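Local coordinates for protein her-1 (Caenorhabditis elegans, PDB 1SZH), which dictates male development and probably acts directly in cell signalling during sex determination, inhibiting the function of TRA-2A, at residues 68-73 and 97-102; 75-80 and 93-98; 127-132 and 142-147. The protein carries 2 engineered substitutions. All blocks are in the same frame, centred on the assembly; numbering follows the deposited sequence.

Contact 1: residues 68-73 and 97-102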
ATOM      1  N   ILE A  68       2.884  -3.276   5.602  1.00 15.73           N
ATOM      2  CA  ILE A  68       3.248  -1.878   5.358  1.00 15.42           C
ATOM      3  C   ILE A  68       2.086  -1.029   5.829  1.00 14.62           C
ATOM      4  O   ILE A  68       0.927  -1.295   5.482  1.00 15.38           O
ATOM      5  CB  ILE A  68       3.525  -1.575   3.879  1.00 18.24           C
ATOM      6  CG1 ILE A  68       4.847  -2.244   3.474  1.00 22.01           C
ATOM      7  CG2 ILE A  68       3.642  -0.040   3.671  1.00 17.59           C
ATOM      8  CD1 ILE A  68       5.140  -2.146   1.999  1.00 30.61           C
ATOM      9  N   ASN A  69       2.384  -0.004   6.624  1.00 14.15           N
ATOM     10  CA  ASN A  69       1.359   0.866   7.147  1.00 16.25           C
ATOM     11  C   ASN A  69       0.591   1.537   5.997  1.00 15.14           C
ATOM     12  O   ASN A  69       1.199   2.081   5.063  1.00 14.41           O
ATOM     13  CB  ASN A  69       1.997   1.935   8.042  1.00 16.53           C
ATOM     14  CG  ASN A  69       0.981   2.651   8.920  1.00 19.45           C
ATOM     15  OD1 ASN A  69       0.990   2.510  10.159  1.00 25.82           O
ATOM     16  ND2 ASN A  69       0.108   3.420   8.306  1.00 21.01           N
ATOM     17  N   LEU A  70      -0.735   1.486   6.052  1.00 17.19           N
ATOM     18  CA  LEU A  70      -1.543   2.104   5.012  1.00 16.03           C
ATOM     19  C   LEU A  70      -1.201   3.571   4.735  1.00 17.98           C
ATOM     20  O   LEU A  70      -1.250   4.015   3.576  1.00 18.19           O
ATOM     21  CB  LEU A  70      -3.036   1.983   5.359  1.00 17.19           C
ATOM     22  CG  LEU A  70      -4.016   2.539   4.318  1.00 16.80           C
ATOM     23  CD1 LEU A  70      -3.871   1.816   2.974  1.00 20.50           C
ATOM     24  CD2 LEU A  70      -5.439   2.367   4.876  1.00 23.57           C
ATOM     25  N   ASP A  71      -0.826   4.314   5.776  1.00 18.89           N
ATOM     26  CA  ASP A  71      -0.493   5.721   5.627  1.00 19.78           C
ATOM     27  C   ASP A  71       0.693   5.976   4.719  1.00 19.42           C
ATOM     28  O   ASP A  71       0.814   7.063   4.167  1.00 20.64           O
ATOM     29  CB  ASP A  71      -0.206   6.382   6.984  1.00 26.38           C
ATOM     30  CG  ASP A  71      -1.398   6.359   7.912  1.00 38.22           C
ATOM     31  OD1 ASP A  71      -2.533   6.574   7.433  1.00 37.78           O
ATOM     32  OD2 ASP A  71      -1.191   6.140   9.126  1.00 49.17           O
ATOM     33  N   ASP A  72       1.573   4.995   4.560  1.00 16.36           N
ATOM     34  CA  ASP A  72       2.727   5.187   3.691  1.00 15.31           C
ATOM     35  C   ASP A  72       2.337   5.354   2.215  1.00 18.60           C
ATOM     36  O   ASP A  72       3.148   5.812   1.401  1.00 17.84           O
ATOM     37  CB  ASP A  72       3.707   4.006   3.811  1.00 15.44           C
ATOM     38  CG  ASP A  72       4.438   3.966   5.150  1.00 19.82           C
ATOM     39  OD1 ASP A  72       4.143   4.799   6.033  1.00 19.35           O
ATOM     40  OD2 ASP A  72       5.298   3.071   5.315  1.00 16.44           O
ATOM     41  N   SER A  73       1.100   5.024   1.856  1.00 18.40           N
ATOM     42  CA  SER A  73       0.722   5.167   0.457  1.00 19.50           C
ATOM     43  C   SER A  73       0.754   6.630   0.013  1.00 20.59           C
ATOM     44  O   SER A  73       0.912   6.913  -1.177  1.00 20.58           O
ATOM     45  CB  SER A  73      -0.661   4.558   0.197  1.00 18.35           C
ATOM     46  OG  SER A  73      -1.669   5.224   0.947  1.00 21.55           O
ATOM     47  N   LEU A  97      -0.198  -0.445  -5.478  1.00 12.51           N
ATOM     48  CA  LEU A  97       0.516  -1.449  -4.688  1.00 12.12           C
ATOM     49  C   LEU A  97       0.397  -1.176  -3.201  1.00 13.25           C
ATOM     50  O   LEU A  97       0.142  -2.090  -2.411  1.00 14.31           O
ATOM     51  CB  LEU A  97       2.011  -1.462  -5.060  1.00 13.41           C
ATOM     52  CG  LEU A  97       2.366  -2.035  -6.431  1.00 14.16           C
ATOM     53  CD1 LEU A  97       3.805  -1.629  -6.812  1.00 16.31           C
ATOM     54  CD2 LEU A  97       2.204  -3.537  -6.391  1.00 16.83           C
ATOM     55  N   MET A  98       0.578   0.080  -2.817  1.00 12.34           N
ATOM     56  CA  MET A  98       0.585   0.428  -1.397  1.00 11.64           C
ATOM     57  C   MET A  98      -0.762   0.388  -0.718  1.00 14.26           C
ATOM     58  O   MET A  98      -0.848   0.585   0.493  1.00 16.27           O
ATOM     59  CB  MET A  98       1.243   1.805  -1.207  1.00 12.12           C
ATOM     60  CG  MET A  98       2.726   1.832  -1.648  1.00 14.36           C
ATOM     61  SD  MET A  98       3.847   0.929  -0.523  1.00 15.62           S
ATOM     62  CE  MET A  98       3.990   2.114   0.846  1.00 15.29           C
ATOM     63  N   THR A  99      -1.819   0.147  -1.490  1.00 13.76           N
ATOM     64  CA  THR A  99      -3.146   0.028  -0.898  1.00 13.20           C
ATOM     65  C   THR A  99      -3.730  -1.386  -1.136  1.00 14.17           C
ATOM     66  O   THR A  99      -4.919  -1.608  -0.921  1.00 14.64           O
ATOM     67  CB  THR A  99      -4.125   1.109  -1.449  1.00 15.25           C
ATOM     68  OG1 THR A  99      -4.126   1.074  -2.884  1.00 15.09           O
ATOM     69  CG2 THR A  99      -3.714   2.502  -0.973  1.00 17.65           C
ATOM     70  N   SER A 100      -2.879  -2.329  -1.567  1.00 13.82           N
ATOM     71  CA  SER A 100      -3.281  -3.721  -1.847  1.00 12.76           C
ATOM     72  C   SER A 100      -2.849  -4.535  -0.613  1.00 12.71           C
ATOM     73  O   SER A 100      -1.689  -4.895  -0.469  1.00 14.09           O
ATOM     74  CB  SER A 100      -2.586  -4.215  -3.122  1.00 12.82           C
ATOM     75  OG  SER A 100      -3.074  -3.470  -4.231  1.00 16.25           O
ATOM     76  N   PRO A 101      -3.798  -4.856   0.276  1.00 13.32           N
ATOM     77  CA  PRO A 101      -3.423  -5.595   1.492  1.00 14.46           C
ATOM     78  C   PRO A 101      -2.728  -6.932   1.391  1.00 14.99           C
ATOM     79  O   PRO A 101      -1.969  -7.292   2.307  1.00 15.65           O
ATOM     80  CB  PRO A 101      -4.737  -5.678   2.268  1.00 13.26           C
ATOM     81  CG  PRO A 101      -5.771  -5.773   1.173  1.00 14.02           C
ATOM     82  CD  PRO A 101      -5.263  -4.711   0.183  1.00 13.59           C
ATOM     83  N   SER A 102      -2.944  -7.666   0.297  1.00 12.40           N
ATOM     84  CA  SER A 102      -2.297  -8.973   0.200  1.00 13.91           C
ATOM     85  C   SER A 102      -0.914  -8.991  -0.444  1.00 16.12           C
ATOM     86  O   SER A 102      -0.301 -10.057  -0.555  1.00 17.24           O
ATOM     87  CB  SER A 102      -3.201  -9.947  -0.549  1.00 14.91           C
ATOM     88  OG  SER A 102      -3.354  -9.536  -1.898  1.00 14.01           O
TER
HETATM   89  O   HOH W   1       1.014   1.349   2.285  1.00 23.49           O

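Contact 2: residues 75-80 and 93-98. With ACT (acetate ion), chain C.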
ATOM      1  N   CYS A  75       3.071   8.623   0.395  1.00 14.97           N
ATOM      2  CA  CYS A  75       4.434   8.916  -0.056  1.00 14.43           C
ATOM      3  C   CYS A  75       4.605   8.720  -1.561  1.00 17.72           C
ATOM      4  O   CYS A  75       5.520   9.257  -2.197  1.00 16.55           O
ATOM      5  CB  CYS A  75       5.419   8.021   0.690  1.00 14.70           C
ATOM      6  SG  CYS A  75       5.402   8.225   2.481  1.00 18.22           S
ATOM      7  N   CYS A  76       3.712   7.936  -2.142  1.00 17.36           N
ATOM      8  CA  CYS A  76       3.772   7.648  -3.567  1.00 17.85           C
ATOM      9  C   CYS A  76       3.702   8.892  -4.465  1.00 19.04           C
ATOM     10  O   CYS A  76       4.178   8.859  -5.601  1.00 17.43           O
ATOM     11  CB  CYS A  76       2.608   6.735  -3.935  1.00 15.29           C
ATOM     12  SG  CYS A  76       2.690   5.074  -3.289  1.00 20.03           S
ATOM     13  N   SER A  77       3.099   9.964  -3.963  1.00 18.68           N
ATOM     14  CA  SER A  77       2.942  11.181  -4.739  1.00 21.88           C
ATOM     15  C   SER A  77       4.257  11.742  -5.223  1.00 21.88           C
ATOM     16  O   SER A  77       4.295  12.465  -6.222  1.00 20.48           O
ATOM     17  CB  SER A  77       2.208  12.241  -3.913  1.00 26.20           C
ATOM     18  OG  SER A  77       0.890  11.797  -3.652  1.00 31.10           O
ATOM     19  N   VAL A  78       5.344  11.394  -4.544  1.00 18.19           N
ATOM     20  CA  VAL A  78       6.631  11.950  -4.954  1.00 21.82           C
ATOM     21  C   VAL A  78       7.079  11.539  -6.347  1.00 22.89           C
ATOM     22  O   VAL A  78       7.818  12.261  -7.002  1.00 21.96           O
ATOM     23  CB  VAL A  78       7.764  11.607  -3.964  1.00 22.15           C
ATOM     24  CG1 VAL A  78       8.232  10.168  -4.118  1.00 24.41           C
ATOM     25  CG2 VAL A  78       8.920  12.565  -4.178  1.00 27.82           C
ATOM     26  N   PHE A  79       6.625  10.387  -6.824  1.00 18.53           N
ATOM     27  CA  PHE A  79       7.065   9.928  -8.131  1.00 15.31           C
ATOM     28  C   PHE A  79       6.545  10.753  -9.286  1.00 20.70           C
ATOM     29  O   PHE A  79       7.151  10.761 -10.358  1.00 24.46           O
ATOM     30  CB  PHE A  79       6.701   8.465  -8.300  1.00 17.57           C
ATOM     31  CG  PHE A  79       7.452   7.569  -7.378  1.00 14.92           C
ATOM     32  CD1 PHE A  79       6.785   6.911  -6.334  1.00 15.09           C
ATOM     33  CD2 PHE A  79       8.835   7.430  -7.499  1.00 17.40           C
ATOM     34  CE1 PHE A  79       7.498   6.124  -5.433  1.00 13.59           C
ATOM     35  CE2 PHE A  79       9.556   6.645  -6.606  1.00 16.20           C
ATOM     36  CZ  PHE A  79       8.886   5.992  -5.564  1.00 16.11           C
ATOM     37  N   GLY A  80       5.454  11.476  -9.041  1.00 20.82           N
ATOM     38  CA  GLY A  80       4.874  12.310 -10.074  1.00 27.51           C
ATOM     39  C   GLY A  80       5.630  13.616 -10.231  1.00 29.33           C
ATOM     40  O   GLY A  80       5.313  14.408 -11.114  1.00 31.71           O
ATOM     41  N   ARG A  93       1.111   3.308 -10.015  1.00 14.28           N
ATOM     42  CA  ARG A  93       1.454   1.919  -9.738  1.00 14.38           C
ATOM     43  C   ARG A  93       1.740   1.834  -8.233  1.00 14.67           C
ATOM     44  O   ARG A  93       1.271   0.928  -7.553  1.00 14.86           O
ATOM     45  CB  ARG A  93       2.693   1.530 -10.558  1.00 16.76           C
ATOM     46  CG  ARG A  93       3.539   0.349 -10.038  1.00 24.27           C
ATOM     47  CD  ARG A  93       3.046  -1.013 -10.483  1.00 32.01           C
ATOM     48  NE  ARG A  93       2.885  -1.185 -11.929  1.00 23.13           N
ATOM     49  CZ  ARG A  93       3.789  -1.711 -12.765  1.00 24.97           C
ATOM     50  NH1 ARG A  93       4.974  -2.122 -12.338  1.00 24.52           N
ATOM     51  NH2 ARG A  93       3.463  -1.898 -14.042  1.00 23.32           N
ATOM     52  N   CYS A  94       2.519   2.789  -7.722  1.00 13.52           N
ATOM     53  CA  CYS A  94       2.850   2.816  -6.296  1.00 13.48           C
ATOM     54  C   CYS A  94       1.576   2.931  -5.449  1.00 13.96           C
ATOM     55  O   CYS A  94       1.389   2.174  -4.498  1.00 13.11           O
ATOM     56  CB  CYS A  94       3.781   4.012  -6.046  1.00 13.09           C
ATOM     57  SG  CYS A  94       4.431   4.206  -4.373  1.00 17.23           S
ATOM     58  N   LYS A  95       0.685   3.851  -5.807  1.00 12.74           N
ATOM     59  CA  LYS A  95      -0.532   4.016  -5.011  1.00 13.80           C
ATOM     60  C   LYS A  95      -1.351   2.728  -4.984  1.00 14.33           C
ATOM     61  O   LYS A  95      -1.902   2.355  -3.932  1.00 16.12           O
ATOM     62  CB  LYS A  95      -1.374   5.164  -5.550  1.00 18.17           C
ATOM     63  CG  LYS A  95      -0.734   6.533  -5.353  1.00 21.47           C
ATOM     64  CD  LYS A  95      -1.603   7.637  -5.962  1.00 22.68           C
ATOM     65  CE  LYS A  95      -1.055   9.018  -5.621  1.00 25.49           C
ATOM     66  NZ  LYS A  95      -1.908  10.059  -6.275  1.00 32.62           N
ATOM     67  N   ASN A  96      -1.434   2.044  -6.126  1.00 13.92           N
ATOM     68  CA  ASN A  96      -2.187   0.796  -6.177  1.00 14.78           C
ATOM     69  C   ASN A  96      -1.503  -0.275  -5.321  1.00 13.25           C
ATOM     70  O   ASN A  96      -2.159  -0.924  -4.523  1.00 14.71           O
ATOM     71  CB  ASN A  96      -2.327   0.310  -7.623  1.00 16.36           C
ATOM     72  CG  ASN A  96      -3.391   1.083  -8.390  1.00 27.16           C
ATOM     73  OD1 ASN A  96      -4.405   1.499  -7.816  1.00 32.40           O
ATOM     74  ND2 ASN A  96      -3.175   1.265  -9.690  1.00 30.68           N
ATOM     75  N   LEU A  97      -0.198  -0.445  -5.478  1.00 12.51           N
ATOM     76  CA  LEU A  97       0.516  -1.449  -4.688  1.00 12.12           C
ATOM     77  C   LEU A  97       0.397  -1.176  -3.201  1.00 13.25           C
ATOM     78  O   LEU A  97       0.142  -2.090  -2.411  1.00 14.31           O
ATOM     79  CB  LEU A  97       2.011  -1.462  -5.060  1.00 13.41           C
ATOM     80  CG  LEU A  97       2.366  -2.035  -6.431  1.00 14.16           C
ATOM     81  CD1 LEU A  97       3.805  -1.629  -6.812  1.00 16.31           C
ATOM     82  CD2 LEU A  97       2.204  -3.537  -6.391  1.00 16.83           C
ATOM     83  N   MET A  98       0.578   0.080  -2.817  1.00 12.34           N
ATOM     84  CA  MET A  98       0.585   0.428  -1.397  1.00 11.64           C
ATOM     85  C   MET A  98      -0.762   0.388  -0.718  1.00 14.26           C
ATOM     86  O   MET A  98      -0.848   0.585   0.493  1.00 16.27           O
ATOM     87  CB  MET A  98       1.243   1.805  -1.207  1.00 12.12           C
ATOM     88  CG  MET A  98       2.726   1.832  -1.648  1.00 14.36           C
ATOM     89  SD  MET A  98       3.847   0.929  -0.523  1.00 15.62           S
ATOM     90  CE  MET A  98       3.990   2.114   0.846  1.00 15.29           C
TER
HETATM   91  C   ACT C 315       0.746  -0.179 -14.753  1.00 33.06           C
HETATM   92  O   ACT C 315       0.567  -0.376 -13.463  1.00 37.36           O
HETATM   93  OXT ACT C 315       0.728   0.954 -15.354  1.00 36.34           O
HETATM   94  CH3 ACT C 315       1.020  -1.307 -15.687  1.00 33.29           C
HETATM   95  O   HOH W   2      -1.487  12.552  -5.007  1.00 38.54           O

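Contact 3: residues 127-132 and 142-147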
ATOM      1  N   GLU A 127      11.344   6.620   0.256  1.00 16.01           N
ATOM      2  CA  GLU A 127      11.762   5.877   1.432  1.00 20.55           C
ATOM      3  C   GLU A 127      11.902   6.815   2.633  1.00 17.36           C
ATOM      4  O   GLU A 127      11.546   6.442   3.751  1.00 18.11           O
ATOM      5  CB  GLU A 127      13.069   5.137   1.150  1.00 25.39           C
ATOM      6  CG  GLU A 127      12.909   3.941   0.183  1.00 23.87           C
ATOM      7  CD  GLU A 127      12.330   2.689   0.843  1.00 43.60           C
ATOM      8  OE1 GLU A 127      11.163   2.714   1.303  1.00 37.80           O
ATOM      9  OE2 GLU A 127      13.046   1.665   0.901  1.00 49.28           O
ATOM     10  N   LYS A 128      12.397   8.022   2.394  1.00 16.84           N
ATOM     11  CA  LYS A 128      12.541   8.988   3.500  1.00 17.69           C
ATOM     12  C   LYS A 128      11.160   9.370   4.052  1.00 21.21           C
ATOM     13  O   LYS A 128      10.959   9.506   5.259  1.00 19.27           O
ATOM     14  CB  LYS A 128      13.308  10.221   3.011  1.00 20.55           C
ATOM     15  CG  LYS A 128      13.540  11.303   4.076  1.00 27.33           C
ATOM     16  CD  LYS A 128      14.561  12.309   3.546  1.00 33.35           C
ATOM     17  CE  LYS A 128      15.107  13.201   4.645  1.00 40.95           C
ATOM     18  NZ  LYS A 128      16.181  14.075   4.096  1.00 38.47           N
ATOM     19  N   CYS A 129      10.193   9.565   3.166  1.00 17.17           N
ATOM     20  CA  CYS A 129       8.839   9.874   3.582  1.00 14.07           C
ATOM     21  C   CYS A 129       8.322   8.740   4.484  1.00 15.97           C
ATOM     22  O   CYS A 129       7.686   9.010   5.497  1.00 14.65           O
ATOM     23  CB  CYS A 129       7.957  10.023   2.323  1.00 16.00           C
ATOM     24  SG  CYS A 129       6.218  10.312   2.573  1.00 19.27           S
ATOM     25  N   ARG A 130       8.571   7.481   4.113  1.00 15.30           N
ATOM     26  CA  ARG A 130       8.116   6.371   4.941  1.00 14.14           C
ATOM     27  C   ARG A 130       8.783   6.406   6.322  1.00 16.31           C
ATOM     28  O   ARG A 130       8.120   6.156   7.330  1.00 16.28           O
ATOM     29  CB  ARG A 130       8.396   5.030   4.265  1.00 16.20           C
ATOM     30  CG  ARG A 130       7.555   4.767   2.995  1.00 18.49           C
ATOM     31  CD  ARG A 130       7.830   3.336   2.487  1.00 17.43           C
ATOM     32  NE  ARG A 130       7.365   2.357   3.461  1.00 18.90           N
ATOM     33  CZ  ARG A 130       7.987   1.223   3.757  1.00 24.99           C
ATOM     34  NH1 ARG A 130       9.125   0.894   3.152  1.00 25.53           N
ATOM     35  NH2 ARG A 130       7.468   0.419   4.681  1.00 22.88           N
ATOM     36  N   SER A 131      10.086   6.700   6.351  1.00 17.40           N
ATOM     37  CA  SER A 131      10.821   6.785   7.618  1.00 19.15           C
ATOM     38  C   SER A 131      10.262   7.900   8.495  1.00 19.66           C
ATOM     39  O   SER A 131      10.060   7.701   9.694  1.00 20.34           O
ATOM     40  CB  SER A 131      12.310   7.036   7.357  1.00 26.58           C
ATOM     41  OG  SER A 131      12.915   5.874   6.816  1.00 34.16           O
ATOM     42  N   LEU A 132      10.000   9.070   7.914  1.00 17.46           N
ATOM     43  CA  LEU A 132       9.437  10.179   8.695  1.00 16.33           C
ATOM     44  C   LEU A 132       8.051   9.812   9.270  1.00 18.03           C
ATOM     45  O   LEU A 132       7.736  10.161  10.416  1.00 17.17           O
ATOM     46  CB  LEU A 132       9.325  11.444   7.838  1.00 20.14           C
ATOM     47  CG  LEU A 132      10.628  12.220   7.597  1.00 26.82           C
ATOM     48  CD1 LEU A 132      10.296  13.453   6.780  1.00 32.18           C
ATOM     49  CD2 LEU A 132      11.271  12.612   8.926  1.00 33.60           C
ATOM     50  N   LEU A 142       3.928  18.050   5.729  1.00 26.94           N
ATOM     51  CA  LEU A 142       5.117  18.504   5.004  1.00 27.73           C
ATOM     52  C   LEU A 142       5.030  18.146   3.527  1.00 32.53           C
ATOM     53  O   LEU A 142       4.496  17.102   3.171  1.00 38.35           O
ATOM     54  CB  LEU A 142       6.366  17.821   5.558  1.00 25.84           C
ATOM     55  CG  LEU A 142       6.739  18.001   7.038  1.00 26.43           C
ATOM     56  CD1 LEU A 142       7.953  17.156   7.368  1.00 28.32           C
ATOM     57  CD2 LEU A 142       7.045  19.462   7.296  1.00 26.86           C
ATOM     58  N   GLN A 143       5.543  19.013   2.665  1.00 37.51           N
ATOM     59  CA  GLN A 143       5.570  18.687   1.247  1.00 39.53           C
ATOM     60  C   GLN A 143       6.963  18.108   1.061  1.00 37.72           C
ATOM     61  O   GLN A 143       7.873  18.438   1.824  1.00 27.96           O
ATOM     62  CB  GLN A 143       5.359  19.928   0.388  1.00 44.25           C
ATOM     63  CG  GLN A 143       5.970  21.175   0.948  1.00 52.67           C
ATOM     64  CD  GLN A 143       5.649  22.379   0.099  1.00 60.97           C
ATOM     65  OE1 GLN A 143       4.495  22.595  -0.275  1.00 66.73           O
ATOM     66  NE2 GLN A 143       6.666  23.180  -0.209  1.00 63.36           N
ATOM     67  N   PHE A 144       7.144  17.240   0.065  1.00 33.46           N
ATOM     68  CA  PHE A 144       8.444  16.602  -0.115  1.00 29.24           C
ATOM     69  C   PHE A 144       9.588  17.576  -0.177  1.00 23.93           C
ATOM     70  O   PHE A 144      10.693  17.259   0.269  1.00 28.76           O
ATOM     71  CB  PHE A 144       8.475  15.733  -1.381  1.00 29.60           C
ATOM     72  CG  PHE A 144       7.388  14.701  -1.450  1.00 28.43           C
ATOM     73  CD1 PHE A 144       6.297  14.889  -2.302  1.00 29.60           C
ATOM     74  CD2 PHE A 144       7.418  13.571  -0.632  1.00 25.47           C
ATOM     75  CE1 PHE A 144       5.263  13.952  -2.369  1.00 26.47           C
ATOM     76  CE2 PHE A 144       6.388  12.618  -0.687  1.00 25.70           C
ATOM     77  CZ  PHE A 144       5.296  12.814  -1.546  1.00 27.40           C
ATOM     78  N   GLU A 145       9.340  18.743  -0.754  1.00 27.58           N
ATOM     79  CA  GLU A 145      10.383  19.761  -0.877  1.00 33.12           C
ATOM     80  C   GLU A 145      10.982  20.162   0.471  1.00 32.27           C
ATOM     81  O   GLU A 145      12.095  20.686   0.526  1.00 33.49           O
ATOM     82  CB  GLU A 145       9.833  21.002  -1.584  1.00 36.25           C
ATOM     83  CG  GLU A 145       9.298  20.747  -2.989  1.00 53.08           C
ATOM     84  CD  GLU A 145       7.834  20.391  -2.981  1.00 63.11           C
ATOM     85  OE1 GLU A 145       7.197  20.334  -1.875  1.00 70.94           O
ATOM     86  OE2 GLU A 145       7.250  20.138  -4.096  1.00 72.88           O
ATOM     87  N   GLU A 146      10.257  19.901   1.556  1.00 30.71           N
ATOM     88  CA  GLU A 146      10.735  20.262   2.896  1.00 28.41           C
ATOM     89  C   GLU A 146      11.665  19.256   3.553  1.00 29.45           C
ATOM     90  O   GLU A 146      12.390  19.596   4.485  1.00 36.17           O
ATOM     91  CB  GLU A 146       9.553  20.536   3.830  1.00 27.07           C
ATOM     92  CG  GLU A 146       8.754  21.755   3.436  1.00 28.17           C
ATOM     93  CD  GLU A 146       7.836  22.260   4.547  1.00 37.48           C
ATOM     94  OE1 GLU A 146       8.356  22.768   5.577  1.00 39.83           O
ATOM     95  OE2 GLU A 146       6.599  22.157   4.388  1.00 40.67           O
ATOM     96  N   TYR A 147      11.656  18.011   3.094  1.00 33.28           N
ATOM     97  CA  TYR A 147      12.560  17.053   3.707  1.00 33.88           C
ATOM     98  C   TYR A 147      13.356  16.294   2.669  1.00 38.40           C
ATOM     99  O   TYR A 147      14.232  15.496   2.999  1.00 37.29           O
ATOM    100  CB  TYR A 147      11.798  16.113   4.637  1.00 34.53           C
ATOM    101  CG  TYR A 147      10.675  15.354   3.990  1.00 31.21           C
ATOM    102  CD1 TYR A 147      10.884  14.080   3.467  1.00 33.91           C
ATOM    103  CD2 TYR A 147       9.379  15.872   3.983  1.00 33.30           C
ATOM    104  CE1 TYR A 147       9.826  13.328   2.970  1.00 32.71           C
ATOM    105  CE2 TYR A 147       8.316  15.131   3.487  1.00 29.08           C
ATOM    106  CZ  TYR A 147       8.546  13.854   2.991  1.00 30.14           C
ATOM    107  OH  TYR A 147       7.495  13.085   2.573  1.00 28.28           O
TER

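Contact 1: residues 68-73 and 97-102
Met98 spreads over Ile68, Asp72 and Ser73, touching them with opposite ends of its side chain. Its terminal methyl, Met98 CE, lies 3.5 Å from Asp72 CB. Met98 CE is also 3.6 Å from Ile68 CG2, and the two side chains cross at about a right angle. Two successive bends put that methyl there: chi2 of -72° turns SD aside, and chi3 of -77° turns CE. At the root of the chain, CB of Met98 packs on CB of Ser73. Beside it the methyl CG2 of Thr99 sits 4.0 Å from CD1 of Leu70 and 3.9 Å from CB of Ser73.

Water 1 gives one hydrogen bond to Asn69 O at 2.9 Å and another to Met98 O at 2.7 Å, bridging the backbones. Within the 3-10 turn, OG of Ser73 bonds to Leu70 O at 2.9 Å with a C=O...donor angle of 173°; the same oxygen also takes the Ser73 amide. This turns the hydroxyl back onto its own turn.

Farther out, Thr99 OG1 is hydrogen-bonded to Lys95 O and Asn96 O, near the end of helix 85-97. The carboxylate of Asp72 forms salt bridges with Arg130 and Arg133 of helix 120-134, while Phe126 of that helix touches Met98.

Of the Asp72 side chain it is thus CB that meets the methionine, while its carboxylate is paired with two arginines, which would offset its charge. The direct contact rests on apolar packing, and the water supplies the polar tie between the segments.

Contact 2: residues 75-80 and 93-98
A disulfide between Cys76 and Cys94 joins the extended 3-10 helix, here residues 75-80, to helix 85-97, and the contact is built round this covalent link. Cys76 SG and Cys94 SG are 2.2 Å apart, with a left-handed twist of -72° about the S-S bond. On the helix side SG stands anti to the backbone N of Cys94 (chi1 -176°), reaching across toward the 3-10 segment.

Phe79 meets the bridge with its rim. Phe79 CE1 is 3.8 Å from Cys94 SG, which lies 75° off the ring normal in an edge-on sulfur-aromatic contact, while CG1 of Val78 covers the middle of one ring face. Cys76 SG packs against CG of Met98 at 3.6 Å, and CB of Cys76 meets CG of Lys95, also at 3.6 Å. Beyond CG the lysine chain is extended, and Lys95 CE passes Ser77 OG at 3.9 Å. Water 2 then joins the two tips: it accepts from Lys95 NZ at 2.8 Å and is hydrogen-bonded to Ser77 OG at 2.8 Å. The ammonium also forms a salt bridge with Glu91, one turn back on the same helix. Away from the bridge, Arg93 NE donates a nearly straight 2.9 Å hydrogen bond to O of an acetate that Arg89 also binds and that probably came from the crystallisation liquor.

Two further helices cover the Cys94 side of the bridge. Ile112 of helix 105-115 touches both Phe79 and Cys94, and Phe126 of helix 120-134 meets the Phe79 ring and Cys94, so that the disulfide is buried where the 3-10 helix and three alpha-helices come together.

Contact 3: residues 127-132 and 142-147
Tyr147 holds CG between its backbone N and carbonyl carbon (chi1 57°), which sets CG on the side of helix 120-134, and Lys128 answers with CG anti to its own backbone N (chi1 -179°) and an extended chain beyond. The two side chains run alongside in opposite senses. Lys128 CG meets the ring edge, 3.9 Å from CD1 of Tyr147, and its NZ donates a 2.6 Å hydrogen bond to Tyr147 O, nearly in line with the carbonyl.

Leu132 CD1 lies over one face of the tyrosine, 3.4 Å from CG of Tyr147 and offset toward the rim, in a CH-pi contact. The opposite face has Phe144 O above it, also toward the rim. At the far end of the ring, Tyr147 OH comes within 3.1 Å of Cys129 SG. That sulfur is bonded to Cys75, and Cys129 SG also meets the edge of the Phe144 ring, 4.0 Å from CE2 of Phe144. An alanine at Tyr147 would probably leave Leu132 without its aromatic platform and open a gap beside Cys129, although the backbone oxygen taken by Lys128 would remain.

The C-terminal segment thus doubles back and lays two aromatic side chains against the last helix. Cys129 of the Cys75-Cys129 disulfide meets both of them, and Cys125-Cys148 ties the same two elements covalently, as befits a small, secreted, disulfide-rich helical protein.

In the fold
Contacts 1 and 2 overlap along the chain, and contact 3 follows. Their first segments follow one another, running into and along the extended 3-10 helix, and their second segments share Leu97 and Met98, toward the end of helix 85-97; their centres are about 10 Å apart. Contact 1 lies near the chain's centre. Contact 3, on helix 120-134 and the C-terminal tail, has its centre about 17 Å from that of contact 1 and 13 Å from that of contact 2. The Cys75-Cys129 disulfide joins it to contact 2 and the Asp72-Arg130 salt bridge to contact 1, so the 3-10 region is tied to helix 85-97 by one disulfide and to helix 120-134 by another and a salt bridge.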